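PDB 2WNW: activated BY transcription factor SSRB from Salmonella enterica, which belongs to glycosyl hydrolase family 30 and combines a TIM barrel with a beta-sandwich domain. Local coordinates for residues P89-D94 with N99-D104; F52-G57 with F116-A121; H315-N320 with G371-Y376. All coordinates share one frame; numbering follows the deposited sequence.

Interaction 1: residues P89-D94 with N99-D104; sequences PIQSCD and NYAYVD
The aromatic ring of Tyr100 lies over the side chain of Ser92, whose CB sits 3.7 Å from the ring centroid, a CH-pi contact over the face. Ser92 OG, at chi1 60° between its own backbone N and carbonyl carbon, turns back to accept from Tyr100 N at 2.9 Å, and Ser92 N donates to Tyr100 O at 3.2 Å. One serine thus uses backbone and side chain to hold one tyrosine, and its OG is also bonded to Asp204. Tyr102 is held differently: Gln91 CG packs over a face of its ring, 3.8 Å from the centroid, while Ile90 CG2 meets the edge of the same ring. The Tyr102 hydroxyl accepts from Gln91 N (OH to N 3.0 Å) and is bonded to Asp119 as well. A water lies 2.6 Å from Tyr100 OH, hydrogen-bonded to it, and also bonds Pro89 O, joining the ring's far end to the strand. These pairings hold the loop that follows strand 85-90 against residues 89-92, in the beta-to-alpha connection of a TIM barrel. The backbone N-H groups of Gln91, Ser92 and Tyr100 are therefore each paired across the contact, with the Tyr102 hydroxyl, Tyr100 O and Ser92 OG respectively.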
ATOM      1  N   PRO A  89     -28.478 -11.290  10.094  1.00 18.86           N
ATOM      2  CA  PRO A  89     -29.307 -10.150  10.471  1.00 18.18           C
ATOM      3  C   PRO A  89     -30.212 -10.324  11.684  1.00 18.43           C
ATOM      4  O   PRO A  89     -30.771 -11.401  11.915  1.00 17.00           O
ATOM      5  CB  PRO A  89     -30.116  -9.901   9.205  1.00 18.40           C
ATOM      6  CG  PRO A  89     -30.401 -11.303   8.753  1.00 20.12           C
ATOM      7  CD  PRO A  89     -29.052 -11.989   8.926  1.00 19.74           C
ATOM      8  N   ILE A  90     -30.330  -9.247  12.456  1.00 17.73           N
ATOM      9  CA  ILE A  90     -31.208  -9.190  13.618  1.00 16.10           C
ATOM     10  C   ILE A  90     -32.427  -8.503  12.994  1.00 15.99           C
ATOM     11  O   ILE A  90     -32.407  -7.299  12.730  1.00 15.09           O
ATOM     12  CB  ILE A  90     -30.591  -8.323  14.747  1.00 16.58           C
ATOM     13  CG1 ILE A  90     -29.297  -8.978  15.241  1.00 15.22           C
ATOM     14  CG2 ILE A  90     -31.590  -8.152  15.892  1.00 16.00           C
ATOM     15  CD1 ILE A  90     -28.547  -8.180  16.309  1.00 16.58           C
ATOM     16  N   GLN A  91     -33.466  -9.299  12.750  1.00 15.82           N
ATOM     17  CA  GLN A  91     -34.698  -8.878  12.080  1.00 16.28           C
ATOM     18  C   GLN A  91     -34.375  -8.831  10.580  1.00 16.19           C
ATOM     19  O   GLN A  91     -33.264  -9.165  10.174  1.00 15.47           O
ATOM     20  CB  GLN A  91     -35.214  -7.529  12.603  1.00 15.98           C
ATOM     21  CG  GLN A  91     -35.501  -7.558  14.109  1.00 15.48           C
ATOM     22  CD  GLN A  91     -36.404  -6.435  14.591  1.00 16.32           C
ATOM     23  OE1 GLN A  91     -36.309  -5.291  14.133  1.00 17.99           O
ATOM     24  NE2 GLN A  91     -37.272  -6.752  15.544  1.00 14.15           N
ATOM     25  N   SER A  92     -35.328  -8.417   9.757  1.00 16.71           N
ATOM     26  CA  SER A  92     -35.125  -8.415   8.310  1.00 16.39           C
ATOM     27  C   SER A  92     -34.096  -7.471   7.679  1.00 16.56           C
ATOM     28  O   SER A  92     -33.813  -6.387   8.189  1.00 16.79           O
ATOM     29  CB  SER A  92     -36.471  -8.190   7.618  1.00 17.01           C
ATOM     30  OG  SER A  92     -37.029  -6.948   8.005  1.00 14.94           O
ATOM     31  N   CYS A  93     -33.534  -7.921   6.558  1.00 16.64           N
ATOM     32  CA  CYS A  93     -32.600  -7.137   5.759  1.00 17.17           C
ATOM     33  C   CYS A  93     -33.231  -7.216   4.368  1.00 18.27           C
ATOM     34  O   CYS A  93     -34.299  -7.817   4.224  1.00 18.67           O
ATOM     35  CB  CYS A  93     -31.181  -7.738   5.777  1.00 17.58           C
ATOM     36  SG  CYS A  93     -30.959  -9.345   4.990  1.00 18.73           S
ATOM     37  N   ASP A  94     -32.617  -6.621   3.349  1.00 17.34           N
ATOM     38  CA  ASP A  94     -33.226  -6.671   2.019  1.00 17.56           C
ATOM     39  C   ASP A  94     -33.340  -8.093   1.483  1.00 18.13           C
ATOM     40  O   ASP A  94     -34.275  -8.414   0.740  1.00 17.01           O
ATOM     41  CB  ASP A  94     -32.466  -5.770   1.030  1.00 18.34           C
ATOM     42  CG  ASP A  94     -30.993  -6.095   0.944  1.00 20.31           C
ATOM     43  OD1 ASP A  94     -30.367  -6.304   2.005  1.00 19.66           O
ATOM     44  OD2 ASP A  94     -30.458  -6.118  -0.184  1.00 19.26           O
ATOM     45  N   ASN A  99     -40.283  -7.510   5.051  1.00 20.72           N
ATOM     46  CA  ASN A  99     -39.906  -6.967   6.356  1.00 20.62           C
ATOM     47  C   ASN A  99     -40.478  -7.828   7.473  1.00 20.40           C
ATOM     48  O   ASN A  99     -41.568  -8.380   7.341  1.00 20.42           O
ATOM     49  CB  ASN A  99     -40.452  -5.547   6.538  1.00 20.95           C
ATOM     50  CG  ASN A  99     -39.868  -4.552   5.553  1.00 22.42           C
ATOM     51  OD1 ASN A  99     -38.687  -4.196   5.628  1.00 22.00           O
ATOM     52  ND2 ASN A  99     -40.697  -4.091   4.627  1.00 20.09           N
ATOM     53  N   TYR A 100     -39.740  -7.943   8.572  1.00 19.38           N
ATOM     54  CA  TYR A 100     -40.207  -8.689   9.737  1.00 19.50           C
ATOM     55  C   TYR A 100     -39.432  -8.251  10.971  1.00 20.11           C
ATOM     56  O   TYR A 100     -38.243  -7.934  10.890  1.00 17.56           O
ATOM     57  CB  TYR A 100     -40.100 -10.214   9.526  1.00 20.76           C
ATOM     58  CG  TYR A 100     -38.703 -10.794   9.424  1.00 21.38           C
ATOM     59  CD1 TYR A 100     -37.928 -11.021  10.564  1.00 22.16           C
ATOM     60  CD2 TYR A 100     -38.160 -11.123   8.185  1.00 21.85           C
ATOM     61  CE1 TYR A 100     -36.644 -11.562  10.469  1.00 21.90           C
ATOM     62  CE2 TYR A 100     -36.878 -11.661   8.077  1.00 22.79           C
ATOM     63  CZ  TYR A 100     -36.124 -11.875   9.221  1.00 24.29           C
ATOM     64  OH  TYR A 100     -34.844 -12.376   9.103  1.00 25.00           O
ATOM     65  N   ALA A 101     -40.127  -8.194  12.105  1.00 19.30           N
ATOM     66  CA  ALA A 101     -39.518  -7.789  13.370  1.00 19.44           C
ATOM     67  C   ALA A 101     -39.952  -8.770  14.450  1.00 19.66           C
ATOM     68  O   ALA A 101     -40.918  -9.510  14.270  1.00 20.27           O
ATOM     69  CB  ALA A 101     -39.952  -6.374  13.736  1.00 17.82           C
ATOM     70  N   TYR A 102     -39.248  -8.767  15.577  1.00 19.26           N
ATOM     71  CA  TYR A 102     -39.563  -9.681  16.671  1.00 20.06           C
ATOM     72  C   TYR A 102     -40.732  -9.201  17.531  1.00 20.85           C
ATOM     73  O   TYR A 102     -41.282  -9.959  18.328  1.00 20.90           O
ATOM     74  CB  TYR A 102     -38.304  -9.898  17.511  1.00 19.40           C
ATOM     75  CG  TYR A 102     -37.146 -10.403  16.676  1.00 20.13           C
ATOM     76  CD1 TYR A 102     -35.856  -9.907  16.859  1.00 20.34           C
ATOM     77  CD2 TYR A 102     -37.343 -11.375  15.693  1.00 19.26           C
ATOM     78  CE1 TYR A 102     -34.791 -10.362  16.082  1.00 20.22           C
ATOM     79  CE2 TYR A 102     -36.284 -11.841  14.911  1.00 19.92           C
ATOM     80  CZ  TYR A 102     -35.011 -11.328  15.112  1.00 20.74           C
ATOM     81  OH  TYR A 102     -33.956 -11.783  14.351  1.00 22.38           O
ATOM     82  N   VAL A 103     -41.105  -7.939  17.356  1.00 22.64           N
ATOM     83  CA  VAL A 103     -42.234  -7.342  18.068  1.00 24.91           C
ATOM     84  C   VAL A 103     -42.785  -6.271  17.122  1.00 25.41           C
ATOM     85  O   VAL A 103     -42.021  -5.493  16.552  1.00 25.68           O
ATOM     86  CB  VAL A 103     -41.797  -6.717  19.422  1.00 23.83           C
ATOM     87  CG1 VAL A 103     -40.832  -5.567  19.194  1.00 26.26           C
ATOM     88  CG2 VAL A 103     -43.022  -6.241  20.186  1.00 26.23           C
ATOM     89  N   ASP A 104     -44.103  -6.228  16.948  1.00 26.88           N
ATOM     90  CA  ASP A 104     -44.692  -5.278  16.008  1.00 28.41           C
ATOM     91  C   ASP A 104     -45.493  -4.100  16.542  1.00 27.49           C
ATOM     92  O   ASP A 104     -45.858  -3.208  15.775  1.00 26.82           O
ATOM     93  CB  ASP A 104     -45.548  -6.039  15.000  1.00 33.57           C
ATOM     94  CG  ASP A 104     -44.744  -7.047  14.208  1.00 38.85           C
ATOM     95  OD1 ASP A 104     -43.828  -6.623  13.469  1.00 41.60           O
ATOM     96  OD2 ASP A 104     -45.023  -8.259  14.333  1.00 42.60           O
TER
HETATM   97  O   HOH W   1     -33.446 -12.282  11.296  1.00 24.29           O

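Interaction 2: residues F52-G57 with F116-A121; sequences FTEGAG and FSRDEA
Glu54 and Arg118 form a side-on, bidentate salt bridge between two short helices of the TIM-barrel domain, 54-61 and 117-122. Arg118 presents the edge of its guanidinium: NE donates to Glu54 OE1 at 2.9 Å, nearly straight at 173°, and NH2 donates to Glu54 OE2, also at 2.9 Å. Each carboxylate oxygen answers with its syn lone pair, the one on the side of the other oxygen, and the two flat groups are only 12° apart, so both bonds run almost within a single plane. A paired grip of this kind fixes the rotation of both groups, which a single bond would leave free to swivel.

The side chains reach each other at about a right angle. Glu54 runs out extended from its helix, CG anti to the backbone N (chi1 164°), whereas the arginine chain bends at chi2 before its guanidinium meets the acid.

In the next shell, Glu54 OE1 is also bonded to His122 ND1 and Glu54 OE2 to the backbone N of Leu97, so each oxygen has a second partner and the buried acid is held from several directions. Such a set of donors would probably stabilise the carboxylate in its charged form. Tyr100 packs against Arg118 from the loop before helix 106-110. Asp119 OD2 lies 5.6 Å from Glu54 OE1, a second acid near the arginine's partner, while Asp119 OD1 is engaged by the hydroxyl of Tyr181.

Farther back, the helix that carries the glutamate is capped at its start by Thr53. This residue is the N-cap, and its OG1, which is also bonded to Asn332, accepts from Ala56 N at 3.1 Å.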
ATOM      1  N   PHE A  52     -25.541 -15.549   6.582  1.00 16.48           N
ATOM      2  CA  PHE A  52     -26.788 -16.289   6.645  1.00 18.95           C
ATOM      3  C   PHE A  52     -27.883 -15.223   6.625  1.00 19.61           C
ATOM      4  O   PHE A  52     -27.913 -14.354   7.497  1.00 20.75           O
ATOM      5  CB  PHE A  52     -26.917 -17.062   7.965  1.00 18.74           C
ATOM      6  CG  PHE A  52     -25.828 -18.072   8.207  1.00 19.42           C
ATOM      7  CD1 PHE A  52     -24.916 -17.892   9.243  1.00 18.30           C
ATOM      8  CD2 PHE A  52     -25.745 -19.225   7.437  1.00 20.51           C
ATOM      9  CE1 PHE A  52     -23.937 -18.847   9.511  1.00 19.34           C
ATOM     10  CE2 PHE A  52     -24.769 -20.188   7.695  1.00 20.30           C
ATOM     11  CZ  PHE A  52     -23.865 -19.998   8.735  1.00 21.32           C
ATOM     12  N   THR A  53     -28.762 -15.274   5.633  1.00 19.86           N
ATOM     13  CA  THR A  53     -29.875 -14.330   5.543  1.00 18.24           C
ATOM     14  C   THR A  53     -31.135 -15.160   5.348  1.00 17.90           C
ATOM     15  O   THR A  53     -31.050 -16.342   5.021  1.00 17.49           O
ATOM     16  CB  THR A  53     -29.737 -13.384   4.333  1.00 18.16           C
ATOM     17  OG1 THR A  53     -29.632 -14.159   3.132  1.00 18.09           O
ATOM     18  CG2 THR A  53     -28.506 -12.497   4.481  1.00 17.33           C
ATOM     19  N   GLU A  54     -32.300 -14.554   5.551  1.00 19.55           N
ATOM     20  CA  GLU A  54     -33.539 -15.290   5.352  1.00 19.52           C
ATOM     21  C   GLU A  54     -33.563 -15.796   3.911  1.00 19.00           C
ATOM     22  O   GLU A  54     -34.016 -16.907   3.642  1.00 19.00           O
ATOM     23  CB  GLU A  54     -34.760 -14.403   5.613  1.00 19.06           C
ATOM     24  CG  GLU A  54     -36.054 -15.001   5.057  1.00 21.30           C
ATOM     25  CD  GLU A  54     -37.304 -14.402   5.666  1.00 21.82           C
ATOM     26  OE1 GLU A  54     -37.743 -14.897   6.726  1.00 24.03           O
ATOM     27  OE2 GLU A  54     -37.843 -13.437   5.088  1.00 21.29           O
ATOM     28  N   GLY A  55     -33.058 -14.978   2.991  1.00 19.31           N
ATOM     29  CA  GLY A  55     -33.022 -15.376   1.594  1.00 20.15           C
ATOM     30  C   GLY A  55     -32.211 -16.644   1.402  1.00 19.65           C
ATOM     31  O   GLY A  55     -32.668 -17.600   0.773  1.00 19.65           O
ATOM     32  N   ALA A  56     -30.994 -16.654   1.937  1.00 19.03           N
ATOM     33  CA  ALA A  56     -30.132 -17.824   1.824  1.00 18.87           C
ATOM     34  C   ALA A  56     -30.787 -19.025   2.508  1.00 19.23           C
ATOM     35  O   ALA A  56     -30.707 -20.148   2.014  1.00 18.77           O
ATOM     36  CB  ALA A  56     -28.766 -17.539   2.456  1.00 18.93           C
ATOM     37  N   GLY A  57     -31.438 -18.773   3.642  1.00 18.81           N
ATOM     38  CA  GLY A  57     -32.097 -19.834   4.384  1.00 18.37           C
ATOM     39  C   GLY A  57     -33.244 -20.468   3.619  1.00 19.78           C
ATOM     40  O   GLY A  57     -33.384 -21.690   3.594  1.00 20.48           O
ATOM     41  N   PHE A 116     -40.103 -15.243  17.289  1.00 23.50           N
ATOM     42  CA  PHE A 116     -38.906 -15.612  16.543  1.00 25.25           C
ATOM     43  C   PHE A 116     -39.218 -16.794  15.631  1.00 26.51           C
ATOM     44  O   PHE A 116     -38.315 -17.377  15.033  1.00 25.11           O
ATOM     45  CB  PHE A 116     -37.787 -16.010  17.507  1.00 24.45           C
ATOM     46  CG  PHE A 116     -37.254 -14.872  18.326  1.00 23.27           C
ATOM     47  CD1 PHE A 116     -36.346 -13.973  17.782  1.00 23.69           C
ATOM     48  CD2 PHE A 116     -37.663 -14.698  19.644  1.00 22.99           C
ATOM     49  CE1 PHE A 116     -35.847 -12.917  18.540  1.00 22.85           C
ATOM     50  CE2 PHE A 116     -37.170 -13.641  20.409  1.00 22.38           C
ATOM     51  CZ  PHE A 116     -36.261 -12.749  19.855  1.00 21.31           C
ATOM     52  N   SER A 117     -40.497 -17.144  15.524  1.00 27.92           N
ATOM     53  CA  SER A 117     -40.905 -18.279  14.700  1.00 30.26           C
ATOM     54  C   SER A 117     -40.367 -18.195  13.274  1.00 29.30           C
ATOM     55  O   SER A 117     -39.958 -19.202  12.694  1.00 29.50           O
ATOM     56  CB  SER A 117     -42.434 -18.395  14.678  1.00 31.94           C
ATOM     57  OG  SER A 117     -43.029 -17.237  14.119  1.00 36.44           O
ATOM     58  N   ARG A 118     -40.356 -16.993  12.714  1.00 28.92           N
ATOM     59  CA  ARG A 118     -39.869 -16.803  11.358  1.00 27.23           C
ATOM     60  C   ARG A 118     -38.390 -17.169  11.227  1.00 26.66           C
ATOM     61  O   ARG A 118     -37.995 -17.858  10.282  1.00 25.68           O
ATOM     62  CB  ARG A 118     -40.105 -15.362  10.923  1.00 28.82           C
ATOM     63  CG  ARG A 118     -39.795 -15.117   9.473  1.00 28.89           C
ATOM     64  CD  ARG A 118     -40.694 -14.039   8.908  1.00 28.90           C
ATOM     65  NE  ARG A 118     -40.278 -13.649   7.566  1.00 26.32           N
ATOM     66  CZ  ARG A 118     -40.965 -12.822   6.787  1.00 25.32           C
ATOM     67  NH1 ARG A 118     -42.110 -12.303   7.214  1.00 24.77           N
ATOM     68  NH2 ARG A 118     -40.495 -12.498   5.590  1.00 23.78           N
ATOM     69  N   ASP A 119     -37.568 -16.713  12.170  1.00 23.50           N
ATOM     70  CA  ASP A 119     -36.148 -17.043  12.132  1.00 22.87           C
ATOM     71  C   ASP A 119     -35.959 -18.538  12.381  1.00 22.43           C
ATOM     72  O   ASP A 119     -35.041 -19.155  11.839  1.00 22.21           O
ATOM     73  CB  ASP A 119     -35.367 -16.261  13.195  1.00 22.79           C
ATOM     74  CG  ASP A 119     -35.152 -14.803  12.819  1.00 24.13           C
ATOM     75  OD1 ASP A 119     -34.207 -14.191  13.357  1.00 23.48           O
ATOM     76  OD2 ASP A 119     -35.925 -14.266  11.997  1.00 25.49           O
ATOM     77  N   GLU A 120     -36.831 -19.120  13.201  1.00 22.08           N
ATOM     78  CA  GLU A 120     -36.735 -20.540  13.523  1.00 22.18           C
ATOM     79  C   GLU A 120     -36.976 -21.432  12.311  1.00 22.22           C
ATOM     80  O   GLU A 120     -36.431 -22.530  12.215  1.00 23.21           O
ATOM     81  CB  GLU A 120     -37.725 -20.898  14.641  1.00 22.79           C
ATOM     82  CG  GLU A 120     -37.534 -20.058  15.894  1.00 24.79           C
ATOM     83  CD  GLU A 120     -38.432 -20.473  17.046  1.00 27.96           C
ATOM     84  OE1 GLU A 120     -39.609 -20.804  16.800  1.00 28.56           O
ATOM     85  OE2 GLU A 120     -37.959 -20.446  18.202  1.00 29.90           O
ATOM     86  N   ALA A 121     -37.781 -20.954  11.374  1.00 22.17           N
ATOM     87  CA  ALA A 121     -38.078 -21.743  10.189  1.00 23.80           C
ATOM     88  C   ALA A 121     -37.160 -21.446   9.006  1.00 23.44           C
ATOM     89  O   ALA A 121     -36.831 -22.344   8.231  1.00 23.61           O
ATOM     90  CB  ALA A 121     -39.528 -21.524   9.783  1.00 23.02           C
TER

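Interaction 3: residues H315-N320 with G371-Y376; sequences HDMIGN and GHFCRY
Phe373 points its ring from helix 365-374 toward helix 305-322, where Met317 and Ile318 receive it from two different directions. The methionine and the phenylalanine lie alongside, running in opposing directions: Met317 reaches toward the base of the aromatic side chain while the far rim of the ring reaches back toward the methionine's own CB. Thus Met317 CE lies 3.7 Å from Phe373 CD1, and Met317 CB is 3.9 Å from Phe373 CE1. The bend at chi3 (82°) turns the terminal methyl of Met317 to the ring, and its sulfur makes an oblique Met-aromatic contact, SD lying 4.8 Å from the ring centroid and 37° off the normal.

Ile318 approaches differently. Its side chain crosses that of Phe373 at about a right angle and meets the ring at its edge, in plane, with Ile318 CG1 3.7 Å from Phe373 CZ. One residue therefore runs along the length of the phenylalanine and the next along the chain stops its outer end.

Ile318 and Phe373 also touch the beta-sandwich, at Tyr410 and Val408 of strand 405-411. The contact thus joins two outer helices of the TIM-barrel domain beside the strands of the second domain, a buried place where barrel and sandwich meet. Across the two segments the contact is carried by methyl, methylene, sulfur and aromatic carbon, consistent with cohesion that comes mainly from dispersion and the exclusion of water and that depends on close fit more than on directed bonds.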
ATOM      1  N   HIS A 315      -8.932  -8.820  -5.383  1.00 12.90           N
ATOM      2  CA  HIS A 315      -8.310  -7.509  -5.237  1.00 13.90           C
ATOM      3  C   HIS A 315      -8.626  -6.867  -3.890  1.00 12.75           C
ATOM      4  O   HIS A 315      -7.734  -6.342  -3.224  1.00 12.02           O
ATOM      5  CB  HIS A 315      -8.765  -6.581  -6.369  1.00 14.09           C
ATOM      6  CG  HIS A 315      -8.192  -5.199  -6.287  1.00 14.04           C
ATOM      7  ND1 HIS A 315      -6.869  -4.922  -6.556  1.00 14.55           N
ATOM      8  CD2 HIS A 315      -8.763  -4.016  -5.953  1.00 14.58           C
ATOM      9  CE1 HIS A 315      -6.648  -3.630  -6.388  1.00 17.74           C
ATOM     10  NE2 HIS A 315      -7.781  -3.057  -6.022  1.00 15.82           N
ATOM     11  N   ASP A 316      -9.890  -6.907  -3.476  1.00 12.44           N
ATOM     12  CA  ASP A 316     -10.244  -6.295  -2.204  1.00 13.55           C
ATOM     13  C   ASP A 316      -9.700  -7.078  -1.016  1.00 14.51           C
ATOM     14  O   ASP A 316      -9.204  -6.490  -0.053  1.00 14.70           O
ATOM     15  CB  ASP A 316     -11.763  -6.138  -2.078  1.00 13.74           C
ATOM     16  CG  ASP A 316     -12.143  -5.125  -1.016  1.00 15.17           C
ATOM     17  OD1 ASP A 316     -12.526  -5.530   0.105  1.00 16.36           O
ATOM     18  OD2 ASP A 316     -12.030  -3.919  -1.301  1.00 15.38           O
ATOM     19  N   MET A 317      -9.780  -8.404  -1.079  1.00 13.68           N
ATOM     20  CA  MET A 317      -9.277  -9.230   0.014  1.00 14.99           C
ATOM     21  C   MET A 317      -7.779  -9.044   0.237  1.00 14.98           C
ATOM     22  O   MET A 317      -7.330  -8.848   1.368  1.00 15.14           O
ATOM     23  CB  MET A 317      -9.578 -10.705  -0.261  1.00 16.30           C
ATOM     24  CG  MET A 317     -11.064 -11.028  -0.234  1.00 17.17           C
ATOM     25  SD  MET A 317     -11.409 -12.730  -0.711  1.00 17.48           S
ATOM     26  CE  MET A 317     -11.084 -13.597   0.830  1.00 17.94           C
ATOM     27  N   ILE A 318      -7.003  -9.101  -0.840  1.00 14.12           N
ATOM     28  CA  ILE A 318      -5.558  -8.935  -0.726  1.00 13.43           C
ATOM     29  C   ILE A 318      -5.217  -7.562  -0.156  1.00 14.35           C
ATOM     30  O   ILE A 318      -4.427  -7.451   0.779  1.00 13.98           O
ATOM     31  CB  ILE A 318      -4.868  -9.131  -2.098  1.00 13.70           C
ATOM     32  CG1 ILE A 318      -5.013 -10.595  -2.532  1.00 13.99           C
ATOM     33  CG2 ILE A 318      -3.397  -8.736  -2.011  1.00 14.20           C
ATOM     34  CD1 ILE A 318      -4.555 -10.877  -3.954  1.00 15.03           C
ATOM     35  N   GLY A 319      -5.827  -6.519  -0.710  1.00 13.89           N
ATOM     36  CA  GLY A 319      -5.566  -5.176  -0.222  1.00 14.79           C
ATOM     37  C   GLY A 319      -5.938  -4.982   1.241  1.00 15.47           C
ATOM     38  O   GLY A 319      -5.189  -4.368   2.005  1.00 16.04           O
ATOM     39  N   ASN A 320      -7.098  -5.499   1.634  1.00 14.47           N
ATOM     40  CA  ASN A 320      -7.553  -5.371   3.012  1.00 14.63           C
ATOM     41  C   ASN A 320      -6.562  -6.002   3.981  1.00 15.46           C
ATOM     42  O   ASN A 320      -6.124  -5.365   4.934  1.00 15.64           O
ATOM     43  CB  ASN A 320      -8.927  -6.035   3.190  1.00 14.06           C
ATOM     44  CG  ASN A 320     -10.052  -5.230   2.568  1.00 13.31           C
ATOM     45  OD1 ASN A 320     -11.194  -5.686   2.498  1.00 16.39           O
ATOM     46  ND2 ASN A 320      -9.737  -4.028   2.119  1.00 10.88           N
ATOM     47  N   GLY A 371     -11.736 -19.132  -1.860  1.00 17.10           N
ATOM     48  CA  GLY A 371     -11.049 -20.362  -1.501  1.00 17.79           C
ATOM     49  C   GLY A 371      -9.536 -20.279  -1.410  1.00 18.71           C
ATOM     50  O   GLY A 371      -8.930 -20.972  -0.591  1.00 19.49           O
ATOM     51  N   HIS A 372      -8.914 -19.451  -2.245  1.00 17.62           N
ATOM     52  CA  HIS A 372      -7.462 -19.318  -2.201  1.00 17.08           C
ATOM     53  C   HIS A 372      -7.016 -18.843  -0.825  1.00 17.48           C
ATOM     54  O   HIS A 372      -5.852 -19.013  -0.451  1.00 18.20           O
ATOM     55  CB  HIS A 372      -6.974 -18.364  -3.299  1.00 16.17           C
ATOM     56  CG  HIS A 372      -6.690 -19.052  -4.598  1.00 14.72           C
ATOM     57  ND1 HIS A 372      -5.512 -19.728  -4.839  1.00 16.25           N
ATOM     58  CD2 HIS A 372      -7.462 -19.241  -5.695  1.00 16.42           C
ATOM     59  CE1 HIS A 372      -5.571 -20.304  -6.027  1.00 13.80           C
ATOM     60  NE2 HIS A 372      -6.744 -20.026  -6.566  1.00 16.44           N
ATOM     61  N   PHE A 373      -7.950 -18.255  -0.078  1.00 16.38           N
ATOM     62  CA  PHE A 373      -7.685 -17.777   1.277  1.00 16.51           C
ATOM     63  C   PHE A 373      -8.219 -18.719   2.367  1.00 17.86           C
ATOM     64  O   PHE A 373      -7.458 -19.325   3.124  1.00 17.24           O
ATOM     65  CB  PHE A 373      -8.347 -16.418   1.537  1.00 16.68           C
ATOM     66  CG  PHE A 373      -7.610 -15.240   0.970  1.00 15.23           C
ATOM     67  CD1 PHE A 373      -7.809 -14.846  -0.346  1.00 16.27           C
ATOM     68  CD2 PHE A 373      -6.746 -14.497   1.770  1.00 16.29           C
ATOM     69  CE1 PHE A 373      -7.159 -13.720  -0.861  1.00 15.72           C
ATOM     70  CE2 PHE A 373      -6.092 -13.371   1.264  1.00 15.59           C
ATOM     71  CZ  PHE A 373      -6.302 -12.985  -0.053  1.00 15.59           C
ATOM     72  N   CYS A 374      -9.544 -18.823   2.430  1.00 18.23           N
ATOM     73  CA  CYS A 374     -10.227 -19.592   3.469  1.00 17.90           C
ATOM     74  C   CYS A 374      -9.907 -21.071   3.628  1.00 17.64           C
ATOM     75  O   CYS A 374     -10.010 -21.602   4.733  1.00 18.95           O
ATOM     76  CB  CYS A 374     -11.745 -19.413   3.334  1.00 16.50           C
ATOM     77  SG  CYS A 374     -12.508 -20.293   1.966  1.00 17.76           S
ATOM     78  N   ARG A 375      -9.519 -21.740   2.550  1.00 18.92           N
ATOM     79  CA  ARG A 375      -9.205 -23.162   2.641  1.00 19.28           C
ATOM     80  C   ARG A 375      -7.865 -23.425   3.320  1.00 19.75           C
ATOM     81  O   ARG A 375      -7.616 -24.533   3.806  1.00 19.20           O
ATOM     82  CB  ARG A 375      -9.181 -23.790   1.239  1.00 18.89           C
ATOM     83  CG  ARG A 375     -10.503 -23.690   0.488  1.00 19.78           C
ATOM     84  CD  ARG A 375     -10.347 -24.082  -0.976  1.00 21.69           C
ATOM     85  NE  ARG A 375     -10.270 -25.528  -1.168  1.00 22.69           N
ATOM     86  CZ  ARG A 375     -11.321 -26.344  -1.145  1.00 24.58           C
ATOM     87  NH1 ARG A 375     -12.542 -25.865  -0.937  1.00 23.46           N
ATOM     88  NH2 ARG A 375     -11.153 -27.645  -1.345  1.00 25.40           N
ATOM     89  N   TYR A 376      -7.016 -22.406   3.389  1.00 19.49           N
ATOM     90  CA  TYR A 376      -5.681 -22.586   3.954  1.00 19.77           C
ATOM     91  C   TYR A 376      -5.280 -21.735   5.150  1.00 20.64           C
ATOM     92  O   TYR A 376      -4.375 -22.115   5.893  1.00 20.19           O
ATOM     93  CB  TYR A 376      -4.657 -22.395   2.831  1.00 20.73           C
ATOM     94  CG  TYR A 376      -5.090 -23.074   1.555  1.00 20.52           C
ATOM     95  CD1 TYR A 376      -5.082 -24.465   1.444  1.00 20.93           C
ATOM     96  CD2 TYR A 376      -5.602 -22.333   0.492  1.00 19.35           C
ATOM     97  CE1 TYR A 376      -5.583 -25.099   0.310  1.00 21.86           C
ATOM     98  CE2 TYR A 376      -6.105 -22.953  -0.642  1.00 21.34           C
ATOM     99  CZ  TYR A 376      -6.099 -24.335  -0.726  1.00 22.88           C
ATOM    100  OH  TYR A 376      -6.649 -24.949  -1.825  1.00 22.40           O
TER

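Overall arrangement
From the N terminus, residues 52-57 come first, just after barrel strand 48-51, and interaction 2 closes a long loop when 116-121 returns to them. Interaction 1 is nested inside that loop, a short closure between the end of strand 85-90 and the segment before helix 106-110. The two share a border, their centres about 10 Å apart, and they touch. Together they join the helix after the first barrel strand and the end of the second strand to the connection that follows it. Interaction 3 opens later, in series, and joins helices 305-322 and 365-374 beside the sandwich; its centre lies about 28 Å from that of interaction 2 and about 31 Å from that of interaction 1.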